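Local atomic coordinates of carbonic anhydrase (Porphyridium purpureum, PDB entry 1DDZ), a protein that probably catalyses the reversible hydration of carbon dioxide to hydrogencarbonate, as a zinc-dependent beta-class carbonic anhydrase. Residues E68-G73 and K123-C128; N97-C102 and E181-E186. All coordinates share one frame; numbering follows the deposited sequence.

Contact 1 pairs segments 68-73 and 123-128 as parallel neighbouring strands, from Tyr69 and His124 on, in the core of the sheet; contact 2 sets the loop 97-102 against the helical turn 181-186, near the C-terminal ends of those strands. Their centres are about 13 Å apart, yet they touch: Gly73 O lies 3.2 Å from Asn97 N, a probable hydrogen bond, and Asn100 CG packs 3.3 Å from Cys128 O. Both contacts border the zinc site formed by Cys74, Asp76, His130 and Cys133. Cys74 follows directly on Gly73 and His130 lies two residues beyond Cys128, while the side chain of Asn100 in contact 2 comes within about 5 Å of the metal.

Contact 1: residues E68-G73 and K123-C128; sequences EYLWIG and KHILVC
Trp71 lays its six-membered ring over Cys128 CB, with SG beside it, on one face of the strand pair. The indole CG is anti to the backbone N (chi1 171°), which carries the ring across to Cys128, whose CB sits 3.8 Å from the ring centroid in a CH-pi contact over the face. Cys128 SG reaches the same ring obliquely, a sulfur-aromatic contact at 4.2 Å from that centroid. Leu126 lies between Trp71 and Tyr69, its CD1 touching Trp71 CE3 at 3.7 Å and also Tyr69 CD2. Nearer the strand starts, Tyr69 CE2 rests 3.4 Å from His124 CB. An alanine in place of Trp71 would probably open a gap above Cys128 CB and leave Leu126 CD1 without one of its two aromatic neighbours.

The opposite face is aliphatic. Ile125 CG2 is shared, 3.9 Å from Leu70 CD1 and in touch with Ile72 CD1 as well; helix 107-119 closes over Leu70 and Ile125, and helix 172-193 over Ile125 and Val127.

Backbone bonds join the strands. Leu126 donates N-H to Leu70 O at 2.7 Å and its own carbonyl takes Ile72 N in a nearly straight bond (172° at the hydrogen); Leu70 N to His124 O and Cys128 N to Ile72 O continue the pattern. At the start, Glu68 O accepts from both His124 N and Lys123 N, the latter bond bent to 136°.

This is regular parallel pairing at the centre of an alpha-beta-alpha fold: strand 69-74 lies between 92-97 and 124-130, and both paired strands run toward zinc ligands, Cys74 and His130.

Contact 2: residues N97-C102 and E181-E186; sequences NIANQC and ELNVLE
Asn183 reaches from its helix to the loop and donates from ND2 to Ala99 O, at 3.1 Å. The carbonyl oxygen lies in the plane of the Asn183 amide, but the donor is tilted 24° from the carbonyl plane and the bond is bent. The same ND2 gives a second hydrogen bond to a water 2.9 Å away. That water also accepts from Asn100 ND2, at 3.1 Å, and so bridges the two asparagines, whose amide planes are turned about halfway to perpendicular. Gln101 brings its amide up to that of Asn183 almost in one plane (4° between them), the two meeting end to end rather than one over the other, although the side chains run roughly perpendicular. Val184 adds an apolar neighbour, its CG2 lying 4.0 Å from Asn100 ND2.

The next shell holds these groups in place. The Asn183 side chain leaves with CG anti to the backbone N (chi1 -176°), and Gln187, one turn on, donates NE2 to its OD1, which helps fix the turn of the amide, while ND2 is directed at Ala99 O and the water. In the loop, Asn97 clamps the Gln101 backbone with both ends of its amide: OD1 takes Gln101 N through an in-plane lone pair at 2.9 Å, and ND2 donates to Gln101 O at 2.9 Å. Ala99 and Asn100 between them have positive phi, consistent with the tight turn of the chain here.

The loop follows strand 92-97 and precedes helix 107-119. It touches helix 172-193, helix 147-161 (Trp151 NE1 hydrogen-bonds Ile98 O) and, through Asn97 and Ile98, helix 361-373. Ala99 and Asn100 lie close to zinc ligands Cys133 and Cys74, so the helix-to-loop tie borders the metal site, while helix 266-279 packs on Leu182 and Leu185.

Contact 1: residues E68-G73 and K123-C128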
loop_
_atom_site.group_PDB
_atom_site.type_symbol
_atom_site.label_atom_id
_atom_site.label_comp_id
_atom_site.label_asym_id
_atom_site.label_seq_id
_atom_site.Cartn_x
_atom_site.Cartn_y
_atom_site.Cartn_z
ATOM N N GLU A 68 -21.201 3.904 16.081
ATOM C CA GLU A 68 -21.275 2.462 16.305
ATOM C C GLU A 68 -21.064 1.728 14.976
ATOM O O GLU A 68 -20.988 0.493 14.948
ATOM C CB GLU A 68 -22.628 2.068 16.887
ATOM C CG GLU A 68 -22.876 2.577 18.294
ATOM C CD GLU A 68 -23.993 1.820 18.990
ATOM O OE1 GLU A 68 -23.707 1.143 20.006
ATOM O OE2 GLU A 68 -25.152 1.892 18.517
ATOM N N TYR A 69 -21.039 2.494 13.882
ATOM C CA TYR A 69 -20.825 1.958 12.538
ATOM C C TYR A 69 -19.576 2.476 11.842
ATOM O O TYR A 69 -19.226 3.644 11.963
ATOM C CB TYR A 69 -21.985 2.312 11.609
ATOM C CG TYR A 69 -23.283 1.624 11.923
ATOM C CD1 TYR A 69 -24.159 2.160 12.853
ATOM C CD2 TYR A 69 -23.627 0.428 11.303
ATOM C CE1 TYR A 69 -25.335 1.527 13.171
ATOM C CE2 TYR A 69 -24.803 -0.217 11.612
ATOM C CZ TYR A 69 -25.657 0.340 12.552
ATOM O OH TYR A 69 -26.831 -0.277 12.918
ATOM N N LEU A 70 -18.900 1.573 11.146
ATOM C CA LEU A 70 -17.766 1.887 10.304
ATOM C C LEU A 70 -18.406 1.649 8.926
ATOM O O LEU A 70 -19.051 0.624 8.700
ATOM C CB LEU A 70 -16.631 0.884 10.483
ATOM C CG LEU A 70 -15.265 1.261 9.885
ATOM C CD1 LEU A 70 -14.578 0.019 9.464
ATOM C CD2 LEU A 70 -15.360 2.231 8.741
ATOM N N TRP A 71 -18.282 2.613 8.031
ATOM C CA TRP A 71 -18.828 2.503 6.702
ATOM C C TRP A 71 -17.721 2.738 5.685
ATOM O O TRP A 71 -17.066 3.780 5.670
ATOM C CB TRP A 71 -19.925 3.522 6.539
ATOM C CG TRP A 71 -20.481 3.703 5.150
ATOM C CD1 TRP A 71 -19.855 4.273 4.076
ATOM C CD2 TRP A 71 -21.836 3.469 4.743
ATOM N NE1 TRP A 71 -20.741 4.428 3.046
ATOM C CE2 TRP A 71 -21.960 3.946 3.431
ATOM C CE3 TRP A 71 -22.956 2.935 5.379
ATOM C CZ2 TRP A 71 -23.161 3.897 2.737
ATOM C CZ3 TRP A 71 -24.152 2.894 4.694
ATOM C CH2 TRP A 71 -24.246 3.374 3.387
ATOM N N ILE A 72 -17.478 1.726 4.864
ATOM C CA ILE A 72 -16.474 1.784 3.809
ATOM C C ILE A 72 -17.260 1.953 2.504
ATOM O O ILE A 72 -17.998 1.056 2.091
ATOM C CB ILE A 72 -15.625 0.510 3.803
ATOM C CG1 ILE A 72 -14.917 0.364 5.157
ATOM C CG2 ILE A 72 -14.643 0.534 2.626
ATOM C CD1 ILE A 72 -14.756 -1.047 5.627
ATOM N N GLY A 73 -17.157 3.145 1.917
ATOM C CA GLY A 73 -17.881 3.467 0.710
ATOM C C GLY A 73 -16.996 3.937 -0.422
ATOM O O GLY A 73 -15.773 3.911 -0.328
ATOM N N LYS A 123 -19.393 -1.393 16.568
ATOM C CA LYS A 123 -20.088 -2.671 16.624
ATOM C C LYS A 123 -20.477 -3.268 15.274
ATOM O O LYS A 123 -20.674 -4.470 15.138
ATOM C CB LYS A 123 -21.351 -2.560 17.493
ATOM C CG LYS A 123 -21.093 -2.404 18.986
ATOM C CD LYS A 123 -20.172 -3.496 19.535
ATOM C CE LYS A 123 -19.633 -3.123 20.927
ATOM N NZ LYS A 123 -18.407 -3.889 21.344
ATOM N N HIS A 124 -20.648 -2.418 14.277
ATOM C CA HIS A 124 -21.063 -2.887 12.975
ATOM C C HIS A 124 -20.232 -2.207 11.922
ATOM O O HIS A 124 -19.959 -1.017 12.036
ATOM C CB HIS A 124 -22.526 -2.536 12.746
ATOM C CG HIS A 124 -23.442 -3.043 13.814
ATOM N ND1 HIS A 124 -24.016 -2.218 14.759
ATOM C CD2 HIS A 124 -23.847 -4.300 14.117
ATOM C CE1 HIS A 124 -24.723 -2.950 15.605
ATOM N NE2 HIS A 124 -24.633 -4.214 15.238
ATOM N N ILE A 125 -19.817 -2.980 10.923
ATOM C CA ILE A 125 -19.030 -2.502 9.794
ATOM C C ILE A 125 -19.892 -2.741 8.561
ATOM O O ILE A 125 -20.440 -3.822 8.378
ATOM C CB ILE A 125 -17.702 -3.292 9.634
ATOM C CG1 ILE A 125 -16.808 -3.099 10.863
ATOM C CG2 ILE A 125 -16.955 -2.859 8.344
ATOM C CD1 ILE A 125 -15.636 -4.043 10.861
ATOM N N LEU A 126 -20.055 -1.717 7.739
ATOM C CA LEU A 126 -20.838 -1.840 6.515
ATOM C C LEU A 126 -19.954 -1.525 5.299
ATOM O O LEU A 126 -19.184 -0.551 5.313
ATOM C CB LEU A 126 -22.016 -0.849 6.525
ATOM C CG LEU A 126 -23.234 -1.123 7.417
ATOM C CD1 LEU A 126 -24.075 0.103 7.566
ATOM C CD2 LEU A 126 -24.075 -2.182 6.774
ATOM N N VAL A 127 -20.004 -2.372 4.276
ATOM C CA VAL A 127 -19.278 -2.086 3.038
ATOM C C VAL A 127 -20.417 -1.763 2.082
ATOM O O VAL A 127 -21.321 -2.565 1.900
ATOM C CB VAL A 127 -18.453 -3.261 2.519
ATOM C CG1 VAL A 127 -17.791 -2.861 1.227
ATOM C CG2 VAL A 127 -17.423 -3.685 3.532
ATOM N N CYS A 128 -20.427 -0.553 1.539
ATOM C CA CYS A 128 -21.511 -0.144 0.661
ATOM C C CYS A 128 -21.035 0.224 -0.723
ATOM O O CYS A 128 -20.113 1.018 -0.867
ATOM C CB CYS A 128 -22.261 1.048 1.264
ATOM S SG CYS A 128 -23.576 1.697 0.260
#

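Contact 2: residues N97-C102 and E181-E186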
loop_
_atom_site.group_PDB
_atom_site.type_symbol
_atom_site.label_atom_id
_atom_site.label_comp_id
_atom_site.label_asym_id
_atom_site.label_seq_id
_atom_site.Cartn_x
_atom_site.Cartn_y
_atom_site.Cartn_z
ATOM N N ASN A 97 -13.048 5.444 -0.839
ATOM C CA ASN A 97 -11.991 5.265 -1.816
ATOM C C ASN A 97 -12.646 4.888 -3.134
ATOM O O ASN A 97 -13.878 4.867 -3.224
ATOM C CB ASN A 97 -10.984 4.205 -1.344
ATOM C CG ASN A 97 -11.581 2.812 -1.288
ATOM O OD1 ASN A 97 -12.597 2.536 -1.933
ATOM N ND2 ASN A 97 -10.966 1.936 -0.513
ATOM N N ILE A 98 -11.839 4.660 -4.164
ATOM C CA ILE A 98 -12.362 4.293 -5.476
ATOM C C ILE A 98 -12.959 2.887 -5.439
ATOM O O ILE A 98 -12.261 1.904 -5.150
ATOM C CB ILE A 98 -11.252 4.356 -6.577
ATOM C CG1 ILE A 98 -10.790 5.804 -6.794
ATOM C CG2 ILE A 98 -11.773 3.751 -7.904
ATOM C CD1 ILE A 98 -11.879 6.723 -7.318
ATOM N N ALA A 99 -14.256 2.805 -5.716
ATOM C CA ALA A 99 -14.994 1.544 -5.757
ATOM C C ALA A 99 -15.087 0.778 -4.453
ATOM O O ALA A 99 -15.108 -0.452 -4.461
ATOM C CB ALA A 99 -14.441 0.637 -6.859
ATOM N N ASN A 100 -15.129 1.496 -3.326
ATOM C CA ASN A 100 -15.273 0.881 -1.995
ATOM C C ASN A 100 -14.472 -0.411 -1.770
ATOM O O ASN A 100 -14.986 -1.408 -1.266
ATOM C CB ASN A 100 -16.775 0.674 -1.638
ATOM C CG ASN A 100 -17.593 0.029 -2.779
ATOM O OD1 ASN A 100 -18.132 0.722 -3.636
ATOM N ND2 ASN A 100 -17.686 -1.282 -2.775
ATOM N N GLN A 101 -13.185 -0.345 -2.075
ATOM C CA GLN A 101 -12.307 -1.480 -1.949
ATOM C C GLN A 101 -11.815 -1.735 -0.548
ATOM O O GLN A 101 -11.566 -0.805 0.223
ATOM C CB GLN A 101 -11.097 -1.305 -2.866
ATOM C CG GLN A 101 -11.425 -1.318 -4.333
ATOM C CD GLN A 101 -12.000 -2.653 -4.782
ATOM O OE1 GLN A 101 -13.196 -2.768 -5.071
ATOM N NE2 GLN A 101 -11.169 -3.677 -4.791
ATOM N N CYS A 102 -11.630 -3.013 -0.257
ATOM C CA CYS A 102 -11.121 -3.462 1.001
ATOM C C CYS A 102 -9.986 -4.421 0.658
ATOM O O CYS A 102 -10.048 -5.615 0.944
ATOM C CB CYS A 102 -12.206 -4.136 1.835
ATOM S SG CYS A 102 -13.469 -2.988 2.395
ATOM N N GLU A 181 -22.346 -5.721 -7.274
ATOM C CA GLU A 181 -22.834 -6.536 -6.154
ATOM C C GLU A 181 -21.792 -7.564 -5.705
ATOM O O GLU A 181 -21.583 -7.794 -4.514
ATOM C CB GLU A 181 -24.131 -7.239 -6.549
ATOM C CG GLU A 181 -25.245 -6.270 -6.853
ATOM C CD GLU A 181 -26.376 -6.883 -7.662
ATOM O OE1 GLU A 181 -26.215 -8.005 -8.177
ATOM O OE2 GLU A 181 -27.426 -6.225 -7.816
ATOM N N LEU A 182 -21.138 -8.196 -6.664
ATOM C CA LEU A 182 -20.113 -9.175 -6.352
ATOM C C LEU A 182 -18.901 -8.449 -5.741
ATOM O O LEU A 182 -18.212 -8.998 -4.870
ATOM C CB LEU A 182 -19.710 -9.941 -7.623
ATOM C CG LEU A 182 -20.746 -10.980 -8.079
ATOM C CD1 LEU A 182 -20.428 -11.500 -9.490
ATOM C CD2 LEU A 182 -20.793 -12.128 -7.069
ATOM N N ASN A 183 -18.625 -7.229 -6.206
ATOM C CA ASN A 183 -17.512 -6.454 -5.656
ATOM C C ASN A 183 -17.767 -6.230 -4.145
ATOM O O ASN A 183 -16.928 -6.554 -3.312
ATOM C CB ASN A 183 -17.354 -5.113 -6.390
ATOM C CG ASN A 183 -16.129 -4.313 -5.907
ATOM O OD1 ASN A 183 -15.029 -4.851 -5.817
ATOM N ND2 ASN A 183 -16.333 -3.049 -5.569
ATOM N N VAL A 184 -18.953 -5.758 -3.789
ATOM C CA VAL A 184 -19.286 -5.541 -2.381
ATOM C C VAL A 184 -19.087 -6.836 -1.594
ATOM O O VAL A 184 -18.417 -6.830 -0.559
ATOM C CB VAL A 184 -20.752 -5.048 -2.190
ATOM C CG1 VAL A 184 -21.106 -4.999 -0.719
ATOM C CG2 VAL A 184 -20.938 -3.693 -2.784
ATOM N N LEU A 185 -19.603 -7.956 -2.112
ATOM C CA LEU A 185 -19.478 -9.253 -1.420
ATOM C C LEU A 185 -18.033 -9.660 -1.212
ATOM O O LEU A 185 -17.668 -10.219 -0.178
ATOM C CB LEU A 185 -20.186 -10.375 -2.184
ATOM C CG LEU A 185 -21.379 -11.073 -1.529
ATOM C CD1 LEU A 185 -21.676 -12.356 -2.288
ATOM C CD2 LEU A 185 -21.095 -11.383 -0.073
ATOM N N GLU A 186 -17.215 -9.416 -2.218
ATOM C CA GLU A 186 -15.793 -9.733 -2.115
ATOM C C GLU A 186 -15.108 -8.833 -1.048
ATOM O O GLU A 186 -14.296 -9.290 -0.255
ATOM C CB GLU A 186 -15.157 -9.558 -3.498
ATOM C CG GLU A 186 -14.153 -10.645 -3.870
ATOM C CD GLU A 186 -14.706 -12.077 -3.721
ATOM O OE1 GLU A 186 -14.240 -12.754 -2.775
ATOM O OE2 GLU A 186 -15.570 -12.520 -4.540
HETATM O O HOH W 1 -19.103 -2.327 -5.314
#